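Local coordinates for dihydropteridine reductase (Dictyostelium discoideum, PDB 3ORF), which reduces quinonoid dihydropteridines to tetrahydropteridines with NADH or NADPH, and so probably regenerates the tetrahydrobiopterin used by aromatic amino acid hydroxylases, at residues S22-A36 with S46-P58. Numbering follows the deposited sequence.
Sequences SKNILVLGGSGALGA and SWNTISIDFRENP. With NAD (nicotinamide-adenine-dinucleotide), chain E.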
loop_
_atom_site.group_PDB
_atom_site.type_symbol
_atom_site.label_atom_id
_atom_site.label_comp_id
_atom_site.label_asym_id
_atom_site.label_seq_id
_atom_site.Cartn_x
_atom_site.Cartn_y
_atom_site.Cartn_z
ATOM N N SER A 22 6.332 -29.746 21.122
ATOM C CA SER A 22 7.234 -28.627 20.654
ATOM C C SER A 22 6.515 -27.479 19.861
ATOM O O SER A 22 5.688 -27.709 18.973
ATOM C CB SER A 22 8.384 -29.180 19.831
ATOM O OG SER A 22 9.270 -28.133 19.445
ATOM N N LYS A 23 6.799 -26.237 20.187
ATOM C CA LYS A 23 6.095 -25.201 19.473
ATOM C C LYS A 23 6.965 -24.620 18.362
ATOM O O LYS A 23 8.154 -24.508 18.521
ATOM C CB LYS A 23 5.621 -24.135 20.449
ATOM C CG LYS A 23 4.745 -24.680 21.602
ATOM C CD LYS A 23 3.297 -24.495 21.304
ATOM C CE LYS A 23 2.535 -24.333 22.587
ATOM N NZ LYS A 23 1.084 -24.510 22.332
ATOM N N ASN A 24 6.360 -24.289 17.227
ATOM C CA ASN A 24 7.111 -23.700 16.110
ATOM C C ASN A 24 6.860 -22.215 15.915
ATOM O O ASN A 24 5.698 -21.758 15.861
ATOM C CB ASN A 24 6.803 -24.427 14.807
ATOM C CG ASN A 24 7.030 -25.912 14.933
ATOM O OD1 ASN A 24 7.938 -26.288 15.621
ATOM N ND2 ASN A 24 6.208 -26.751 14.274
ATOM N N ILE A 25 7.949 -21.462 15.731
ATOM C CA ILE A 25 7.784 -20.098 15.276
ATOM C C ILE A 25 8.452 -19.908 13.924
ATOM O O ILE A 25 9.579 -20.342 13.715
ATOM C CB ILE A 25 8.277 -19.052 16.324
ATOM C CG1 ILE A 25 8.246 -17.640 15.704
ATOM C CG2 ILE A 25 9.677 -19.357 16.802
ATOM C CD1 ILE A 25 8.830 -16.511 16.619
ATOM N N LEU A 26 7.771 -19.225 13.022
ATOM C CA LEU A 26 8.322 -18.927 11.714
ATOM C C LEU A 26 8.504 -17.455 11.474
ATOM O O LEU A 26 7.617 -16.656 11.793
ATOM C CB LEU A 26 7.404 -19.483 10.656
ATOM C CG LEU A 26 7.519 -18.943 9.247
ATOM C CD1 LEU A 26 8.764 -19.384 8.705
ATOM C CD2 LEU A 26 6.481 -19.685 8.473
ATOM N N VAL A 27 9.652 -17.067 10.936
ATOM C CA VAL A 27 10.000 -15.655 10.882
ATOM C C VAL A 27 10.475 -15.268 9.466
ATOM O O VAL A 27 11.510 -15.776 9.010
ATOM C CB VAL A 27 11.109 -15.283 11.883
ATOM C CG1 VAL A 27 11.382 -13.755 11.829
ATOM C CG2 VAL A 27 10.803 -15.764 13.333
ATOM N N LEU A 28 9.708 -14.394 8.795
ATOM C CA LEU A 28 10.041 -13.927 7.434
ATOM C C LEU A 28 10.901 -12.736 7.743
ATOM O O LEU A 28 10.546 -11.947 8.650
ATOM C CB LEU A 28 8.747 -13.518 6.674
ATOM C CG LEU A 28 8.896 -13.039 5.225
ATOM C CD1 LEU A 28 9.532 -14.217 4.369
ATOM C CD2 LEU A 28 7.500 -12.565 4.616
ATOM N N GLY A 29 12.067 -12.614 7.083
ATOM C CA GLY A 29 13.009 -11.609 7.518
ATOM C C GLY A 29 13.849 -12.179 8.640
ATOM O O GLY A 29 14.483 -11.431 9.432
ATOM N N GLY A 30 13.804 -13.505 8.766
ATOM C CA GLY A 30 14.548 -14.180 9.823
ATOM C C GLY A 30 16.051 -13.942 9.916
ATOM O O GLY A 30 16.646 -14.302 10.926
ATOM N N SER A 31 16.679 -13.267 8.945
ATOM C CA SER A 31 18.125 -13.008 9.087
ATOM C C SER A 31 18.438 -11.568 9.400
ATOM O O SER A 31 19.624 -11.257 9.633
ATOM C CB SER A 31 18.883 -13.353 7.817
ATOM O OG SER A 31 18.767 -14.753 7.550
ATOM N N GLY A 32 17.410 -10.690 9.396
ATOM C CA GLY A 32 17.617 -9.250 9.685
ATOM C C GLY A 32 17.961 -9.042 11.141
ATOM O O GLY A 32 17.974 -10.016 11.904
ATOM N N ALA A 33 18.190 -7.809 11.569
ATOM C CA ALA A 33 18.501 -7.582 12.982
ATOM C C ALA A 33 17.361 -8.051 13.901
ATOM O O ALA A 33 17.555 -8.841 14.843
ATOM C CB ALA A 33 18.804 -6.125 13.216
ATOM N N LEU A 34 16.146 -7.579 13.650
ATOM C CA LEU A 34 15.028 -7.966 14.521
ATOM C C LEU A 34 14.731 -9.453 14.380
ATOM O O LEU A 34 14.556 -10.159 15.386
ATOM C CB LEU A 34 13.755 -7.127 14.213
ATOM C CG LEU A 34 12.495 -7.589 14.955
ATOM C CD1 LEU A 34 12.639 -7.457 16.536
ATOM C CD2 LEU A 34 11.348 -6.836 14.372
ATOM N N GLY A 35 14.659 -9.895 13.118
ATOM C CA GLY A 35 14.292 -11.246 12.783
ATOM C C GLY A 35 15.231 -12.231 13.469
ATOM O O GLY A 35 14.767 -13.233 14.064
ATOM N N ALA A 36 16.538 -11.933 13.436
ATOM C CA ALA A 36 17.527 -12.823 14.106
ATOM C C ALA A 36 17.450 -12.767 15.634
ATOM O O ALA A 36 17.746 -13.775 16.298
ATOM C CB ALA A 36 19.001 -12.556 13.619
ATOM N N SER A 46 13.311 -22.778 24.123
ATOM C CA SER A 46 13.111 -24.117 23.583
ATOM C C SER A 46 11.992 -24.258 22.539
ATOM O O SER A 46 11.433 -25.327 22.419
ATOM C CB SER A 46 12.970 -25.163 24.724
ATOM O OG SER A 46 14.074 -25.068 25.638
ATOM N N TRP A 47 11.664 -23.194 21.783
ATOM C CA TRP A 47 10.805 -23.352 20.630
ATOM C C TRP A 47 11.675 -23.796 19.462
ATOM O O TRP A 47 12.865 -23.510 19.381
ATOM C CB TRP A 47 10.080 -22.030 20.279
ATOM C CG TRP A 47 8.860 -21.725 21.129
ATOM C CD1 TRP A 47 8.753 -21.816 22.457
ATOM C CD2 TRP A 47 7.595 -21.255 20.650
ATOM N NE1 TRP A 47 7.489 -21.476 22.878
ATOM C CE2 TRP A 47 6.749 -21.122 21.777
ATOM C CE3 TRP A 47 7.090 -20.986 19.378
ATOM C CZ2 TRP A 47 5.412 -20.695 21.683
ATOM C CZ3 TRP A 47 5.758 -20.576 19.257
ATOM C CH2 TRP A 47 4.931 -20.436 20.421
ATOM N N ASN A 48 11.051 -24.475 18.528
ATOM C CA ASN A 48 11.665 -24.778 17.285
ATOM C C ASN A 48 11.486 -23.500 16.403
ATOM O O ASN A 48 10.381 -22.902 16.328
ATOM C CB ASN A 48 10.914 -25.977 16.757
ATOM C CG ASN A 48 11.667 -26.731 15.727
ATOM O OD1 ASN A 48 11.411 -26.566 14.537
ATOM N ND2 ASN A 48 12.604 -27.584 16.160
ATOM N N THR A 49 12.582 -23.064 15.774
ATOM C CA THR A 49 12.599 -21.838 14.976
ATOM C C THR A 49 12.817 -22.079 13.483
ATOM O O THR A 49 13.627 -22.927 13.111
ATOM C CB THR A 49 13.722 -20.927 15.444
ATOM O OG1 THR A 49 14.979 -21.617 15.308
ATOM C CG2 THR A 49 13.493 -20.516 16.876
ATOM N N ILE A 50 12.120 -21.319 12.633
ATOM C CA ILE A 50 12.272 -21.427 11.178
ATOM C C ILE A 50 12.422 -20.020 10.585
ATOM O O ILE A 50 11.687 -19.087 11.004
ATOM C CB ILE A 50 11.073 -22.064 10.537
ATOM C CG1 ILE A 50 10.871 -23.480 11.056
ATOM C CG2 ILE A 50 11.248 -22.104 9.052
ATOM C CD1 ILE A 50 9.477 -23.777 11.238
ATOM N N SER A 51 13.333 -19.849 9.626
ATOM C CA SER A 51 13.629 -18.521 9.070
ATOM C C SER A 51 13.531 -18.563 7.553
ATOM O O SER A 51 14.074 -19.468 6.932
ATOM C CB SER A 51 15.026 -18.032 9.551
ATOM O OG SER A 51 15.527 -16.897 8.850
ATOM N N ILE A 52 12.766 -17.631 6.968
ATOM C CA ILE A 52 12.803 -17.377 5.526
ATOM C C ILE A 52 13.379 -15.963 5.339
ATOM O O ILE A 52 12.953 -15.012 6.003
ATOM C CB ILE A 52 11.372 -17.447 4.874
ATOM C CG1 ILE A 52 10.668 -18.800 5.130
ATOM C CG2 ILE A 52 11.410 -17.092 3.372
ATOM C CD1 ILE A 52 9.087 -18.714 4.983
ATOM N N ASP A 53 14.345 -15.832 4.446
ATOM C CA ASP A 53 15.029 -14.555 4.168
ATOM C C ASP A 53 15.816 -14.708 2.843
ATOM O O ASP A 53 15.730 -15.801 2.189
ATOM C CB ASP A 53 15.911 -14.137 5.349
ATOM C CG ASP A 53 16.102 -12.642 5.420
ATOM O OD1 ASP A 53 16.192 -11.985 4.341
ATOM O OD2 ASP A 53 16.122 -12.099 6.563
ATOM N N PHE A 54 16.517 -13.652 2.402
ATOM C CA PHE A 54 17.319 -13.769 1.146
ATOM C C PHE A 54 18.611 -14.563 1.359
ATOM O O PHE A 54 19.155 -15.149 0.431
ATOM C CB PHE A 54 17.592 -12.422 0.437
ATOM C CG PHE A 54 16.334 -11.671 0.061
ATOM C CD1 PHE A 54 16.163 -10.327 0.417
ATOM C CD2 PHE A 54 15.275 -12.315 -0.605
ATOM C CE1 PHE A 54 14.951 -9.633 0.087
ATOM C CE2 PHE A 54 14.062 -11.614 -0.912
ATOM C CZ PHE A 54 13.933 -10.308 -0.584
ATOM N N ARG A 55 19.065 -14.607 2.600
ATOM C CA ARG A 55 20.250 -15.365 2.981
ATOM C C ARG A 55 19.848 -16.232 4.214
ATOM O O ARG A 55 18.800 -15.978 4.871
ATOM C CB ARG A 55 21.422 -14.396 3.230
ATOM C CG ARG A 55 21.300 -13.572 4.477
ATOM C CD ARG A 55 21.985 -12.192 4.364
ATOM N NE ARG A 55 21.644 -11.356 5.539
ATOM C CZ ARG A 55 20.547 -10.590 5.629
ATOM N NH1 ARG A 55 19.693 -10.507 4.608
ATOM N NH2 ARG A 55 20.299 -9.894 6.731
ATOM N N GLU A 56 20.639 -17.264 4.482
ATOM C CA GLU A 56 20.333 -18.235 5.525
ATOM C C GLU A 56 20.502 -17.607 6.908
ATOM O O GLU A 56 21.277 -16.631 7.077
ATOM C CB GLU A 56 21.309 -19.459 5.415
ATOM C CG GLU A 56 21.424 -20.152 4.007
ATOM C CD GLU A 56 20.195 -21.028 3.585
ATOM O OE1 GLU A 56 20.379 -21.927 2.721
ATOM O OE2 GLU A 56 19.036 -20.808 4.084
ATOM N N ASN A 57 19.833 -18.200 7.893
ATOM C CA ASN A 57 20.096 -17.895 9.297
ATOM C C ASN A 57 20.498 -19.189 9.947
ATOM O O ASN A 57 19.606 -19.983 10.355
ATOM C CB ASN A 57 18.898 -17.317 10.057
ATOM C CG ASN A 57 19.259 -16.978 11.513
ATOM O OD1 ASN A 57 18.497 -16.288 12.211
ATOM N ND2 ASN A 57 20.430 -17.464 11.985
ATOM N N PRO A 58 21.832 -19.433 10.042
ATOM C CA PRO A 58 22.296 -20.783 10.420
ATOM C C PRO A 58 21.961 -21.018 11.871
ATOM O O PRO A 58 21.864 -22.122 12.271
ATOM C CB PRO A 58 23.822 -20.728 10.183
ATOM C CG PRO A 58 24.190 -19.245 10.272
ATOM C CD PRO A 58 22.942 -18.462 9.887
HETATM P PA NAD E . 17.135 -5.383 8.512
HETATM O O1A NAD E . 17.448 -4.689 7.236
HETATM O O2A NAD E . 18.222 -5.882 9.399
HETATM O O5B NAD E . 16.341 -6.760 8.100
HETATM C C5B NAD E . 15.278 -6.912 7.231
HETATM C C4B NAD E . 15.374 -8.352 6.696
HETATM O O4B NAD E . 14.276 -8.501 5.748
HETATM C C3B NAD E . 16.669 -8.505 5.854
HETATM O O3B NAD E . 17.214 -9.781 6.099
HETATM C C2B NAD E . 16.185 -8.584 4.420
HETATM O O2B NAD E . 16.999 -9.475 3.641
HETATM C C1B NAD E . 14.789 -9.207 4.620
HETATM N N9A NAD E . 13.804 -8.903 3.545
HETATM C C8A NAD E . 13.683 -7.704 2.918
HETATM N N7A NAD E . 12.652 -7.814 2.065
HETATM C C5A NAD E . 12.142 -9.083 2.118
HETATM C C6A NAD E . 11.082 -9.783 1.461
HETATM N N6A NAD E . 10.361 -9.205 0.469
HETATM N N1A NAD E . 10.821 -11.079 1.799
HETATM C C2A NAD E . 11.565 -11.688 2.714
HETATM N N3A NAD E . 12.569 -11.047 3.347
HETATM C C4A NAD E . 12.899 -9.768 3.059
HETATM O O3 NAD E . 16.100 -4.444 9.239
HETATM P PN NAD E . 15.680 -4.385 10.715
HETATM O O1N NAD E . 16.457 -3.220 11.247
HETATM O O2N NAD E . 15.636 -5.750 11.387
HETATM O O5D NAD E . 14.135 -3.893 10.667
HETATM C C5D NAD E . 13.029 -4.797 10.784
HETATM C C4D NAD E . 11.705 -4.069 10.480
HETATM O O4D NAD E . 11.682 -2.789 11.167
HETATM C C3D NAD E . 11.418 -3.735 9.012
HETATM O O3D NAD E . 10.068 -4.249 8.733
HETATM C C2D NAD E . 11.414 -2.200 8.955
HETATM O O2D NAD E . 10.497 -1.824 7.915
HETATM C C1D NAD E . 10.796 -1.962 10.351
HETATM N N1N NAD E . 10.471 -0.668 11.108
HETATM C C2N NAD E . 11.434 0.117 11.884
HETATM C C3N NAD E . 10.952 1.296 12.552
HETATM C C7N NAD E . 11.843 2.223 13.424
HETATM O O7N NAD E . 11.750 3.459 13.304
HETATM N N7N NAD E . 12.619 1.576 14.319
HETATM C C4N NAD E . 9.584 1.655 12.478
HETATM C C5N NAD E . 8.674 0.871 11.758
HETATM C C6N NAD E . 9.114 -0.260 11.090
#
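D53 and S31 meet where parallel Rossmann-fold strands 24-28 and 48-53 end beside NAD, the acid closing the second strand next to the glycine-rich turn. D53, with CG anti to the backbone N (chi1 -153°), accepts S31 N at OD2 (2.7 Å, anti side), NAD O3B at OD2 and O2B at OD1, thus holding both adenosine-ribose hydroxyls. S51 OG lies 3.0 Å from G30 CA, where any G30 side chain would go. R55, its guanidinium face over S31 CB, reaches that ribose from the exposed loop. Six backbone hydrogen bonds, N48 N to K23 O through G29 N to I52 O, lace the strands together. On the face with L26 and L28 packing is close: L26 CD1 touches I50 CG2 (3.7 Å), and L28 CD1 touches I52 CG2 and adenine C2A, 3.6 Å from each. The opposite end is looser, with K23 and S22 exposed, yet K23 CB makes a CH-pi contact over the W47 six-membered ring, 3.4 Å from its centroid. An alanine in place of W47 would probably uncover K23 and open a gap beside F42. Crossover helix 33-44 lies over I25 and V27, helix 108-133 packs on L26 and L28, and strands 88-93 and 62-65 flank the pair.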